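Local structure of MmeI (Methylophilus methylotrophus, 5HR4) at residues A[348-353]-A[378-383]. The protein is a combined restriction-modification enzyme that cuts DNA and probably methylates adenine on its exocyclic amino group, using S-adenosylmethionine. Numbering follows the deposited sequence.
Sequences LAFHKK and RLLEIE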
loop_
_atom_site.group_PDB
_atom_site.type_symbol
_atom_site.label_atom_id
_atom_site.label_comp_id
_atom_site.label_asym_id
_atom_site.label_seq_id
_atom_site.Cartn_x
_atom_site.Cartn_y
_atom_site.Cartn_z
ATOM N N LEU A 348 21.768 33.831 1.849
ATOM C CA LEU A 348 21.186 34.273 0.584
ATOM C C LEU A 348 21.280 33.175 -0.468
ATOM O O LEU A 348 20.297 32.870 -1.156
ATOM C CB LEU A 348 21.889 35.546 0.112
ATOM C CG LEU A 348 21.448 36.808 0.857
ATOM C CD1 LEU A 348 22.526 37.894 0.843
ATOM C CD2 LEU A 348 20.154 37.319 0.251
ATOM N N ALA A 349 22.459 32.561 -0.602
ATOM C CA ALA A 349 22.598 31.453 -1.537
ATOM C C ALA A 349 21.666 30.307 -1.153
ATOM O O ALA A 349 21.088 29.647 -2.030
ATOM C CB ALA A 349 24.055 30.988 -1.591
ATOM N N PHE A 350 21.474 30.091 0.157
ATOM C CA PHE A 350 20.564 29.049 0.628
ATOM C C PHE A 350 19.124 29.339 0.225
ATOM O O PHE A 350 18.377 28.415 -0.124
ATOM C CB PHE A 350 20.675 28.909 2.142
ATOM C CG PHE A 350 19.838 27.803 2.723
ATOM C CD1 PHE A 350 20.195 26.477 2.543
ATOM C CD2 PHE A 350 18.711 28.092 3.483
ATOM C CE1 PHE A 350 19.439 25.458 3.093
ATOM C CE2 PHE A 350 17.939 27.072 4.039
ATOM C CZ PHE A 350 18.304 25.757 3.845
ATOM N N HIS A 351 18.715 30.610 0.253
ATOM C CA HIS A 351 17.361 30.920 -0.190
ATOM C C HIS A 351 17.180 30.593 -1.665
ATOM O O HIS A 351 16.215 29.915 -2.046
ATOM C CB HIS A 351 17.013 32.381 0.052
ATOM C CG HIS A 351 15.546 32.611 0.220
ATOM N ND1 HIS A 351 15.003 33.850 0.485
ATOM C CD2 HIS A 351 14.507 31.742 0.190
ATOM C CE1 HIS A 351 13.693 33.735 0.612
ATOM N NE2 HIS A 351 13.367 32.465 0.439
ATOM N N LYS A 352 18.090 31.088 -2.513
ATOM C CA LYS A 352 17.990 30.819 -3.944
ATOM C C LYS A 352 17.987 29.326 -4.214
ATOM O O LYS A 352 17.280 28.866 -5.120
ATOM C CB LYS A 352 19.131 31.500 -4.707
ATOM N N LYS A 353 18.730 28.549 -3.417
ATOM C CA LYS A 353 18.670 27.098 -3.560
ATOM C C LYS A 353 17.283 26.563 -3.215
ATOM O O LYS A 353 16.788 25.653 -3.885
ATOM C CB LYS A 353 19.728 26.407 -2.696
ATOM C CG LYS A 353 19.957 24.949 -3.119
ATOM C CD LYS A 353 19.966 23.977 -1.938
ATOM C CE LYS A 353 21.360 23.794 -1.363
ATOM N NZ LYS A 353 21.397 22.771 -0.278
ATOM N N ARG A 378 7.653 26.363 3.329
ATOM C CA ARG A 378 7.261 27.687 3.794
ATOM C C ARG A 378 7.720 27.914 5.236
ATOM O O ARG A 378 8.313 28.953 5.548
ATOM C CB ARG A 378 5.756 27.890 3.634
ATOM C CG ARG A 378 5.344 28.200 2.178
ATOM C CD ARG A 378 5.921 29.540 1.700
ATOM N NE ARG A 378 5.362 30.643 2.473
ATOM C CZ ARG A 378 4.220 31.261 2.185
ATOM N NH1 ARG A 378 3.507 30.908 1.121
ATOM N NH2 ARG A 378 3.786 32.243 2.958
ATOM N N LEU A 379 7.514 26.929 6.117
ATOM C CA LEU A 379 7.943 27.090 7.505
ATOM C C LEU A 379 9.443 27.331 7.586
ATOM O O LEU A 379 9.900 28.254 8.280
ATOM C CB LEU A 379 7.545 25.875 8.340
ATOM C CG LEU A 379 6.066 25.770 8.717
ATOM C CD1 LEU A 379 5.822 24.584 9.615
ATOM C CD2 LEU A 379 5.625 27.037 9.390
ATOM N N LEU A 380 10.230 26.521 6.872
ATOM C CA LEU A 380 11.670 26.761 6.815
ATOM C C LEU A 380 11.963 28.177 6.334
ATOM O O LEU A 380 12.683 28.934 6.998
ATOM C CB LEU A 380 12.322 25.740 5.899
ATOM C CG LEU A 380 13.800 25.948 5.653
ATOM C CD1 LEU A 380 14.537 25.992 6.981
ATOM C CD2 LEU A 380 14.267 24.778 4.834
ATOM N N GLU A 381 11.360 28.565 5.203
ATOM C CA GLU A 381 11.538 29.895 4.625
ATOM C C GLU A 381 11.161 31.035 5.566
ATOM O O GLU A 381 11.585 32.169 5.326
ATOM C CB GLU A 381 10.708 30.028 3.343
ATOM C CG GLU A 381 11.150 31.182 2.482
ATOM C CD GLU A 381 10.048 31.735 1.596
ATOM O OE1 GLU A 381 8.868 31.731 2.032
ATOM O OE2 GLU A 381 10.375 32.187 0.466
ATOM N N ILE A 382 10.338 30.800 6.592
ATOM C CA ILE A 382 10.097 31.854 7.586
ATOM C C ILE A 382 11.365 32.114 8.400
ATOM O O ILE A 382 11.783 33.262 8.586
ATOM C CB ILE A 382 8.922 31.485 8.515
ATOM C CG1 ILE A 382 7.575 31.882 7.925
ATOM C CG2 ILE A 382 9.076 32.153 9.890
ATOM C CD1 ILE A 382 6.394 31.332 8.738
ATOM N N GLU A 383 11.982 31.050 8.911
ATOM C CA GLU A 383 13.209 31.203 9.675
ATOM C C GLU A 383 14.322 31.783 8.817
ATOM O O GLU A 383 15.185 32.505 9.331
ATOM C CB GLU A 383 13.623 29.854 10.280
ATOM C CG GLU A 383 12.579 29.246 11.233
ATOM C CD GLU A 383 11.995 30.276 12.216
ATOM O OE1 GLU A 383 12.759 31.073 12.807
ATOM O OE2 GLU A 383 10.762 30.304 12.403
#
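H351 and E381 join helix 344-355 to helix 368-388 through a histidine-carboxylate hydrogen bond. Followed outward from CB, the E381 chain has CG anti to the backbone N (chi1 -163°) and runs extended beyond it, which carries the carboxylate across to H351. On the way E381 CG passes 3.3 Å from H351 NE2. At the tip, E381 OE2 accepts from H351 NE2 at 3.0 Å, with an N-H...O angle of 155°. E381 OE1 faces R378 NE over 3.7 Å, a long ion pair by charge only, because this oxygen sits well off the guanidinium plane. OE2 lies at the edge of the imidazole, in its plane, and offers its anti lone pair; the carboxylate itself is turned 75° from that ring. The backbone N atoms of Q403 and I404 also donate to OE2, so three donors grip one buried oxygen. Replacing the imidazole with an alanine side chain would probably leave E381 OE2 without its donor from helix 344-355 and open a gap beside the E381 chain. Next to this bond, L380 CD2 lies oblique to the F350 ring, 4.3 Å from F350 CZ, and helix 318-340 covers F350 with F337 and L380 with W334. Within the methyltransferase domain, one polar bond and a small apolar contact beside it thus join the two helices, and the carboxylate would be expected to stay ionised among these donors.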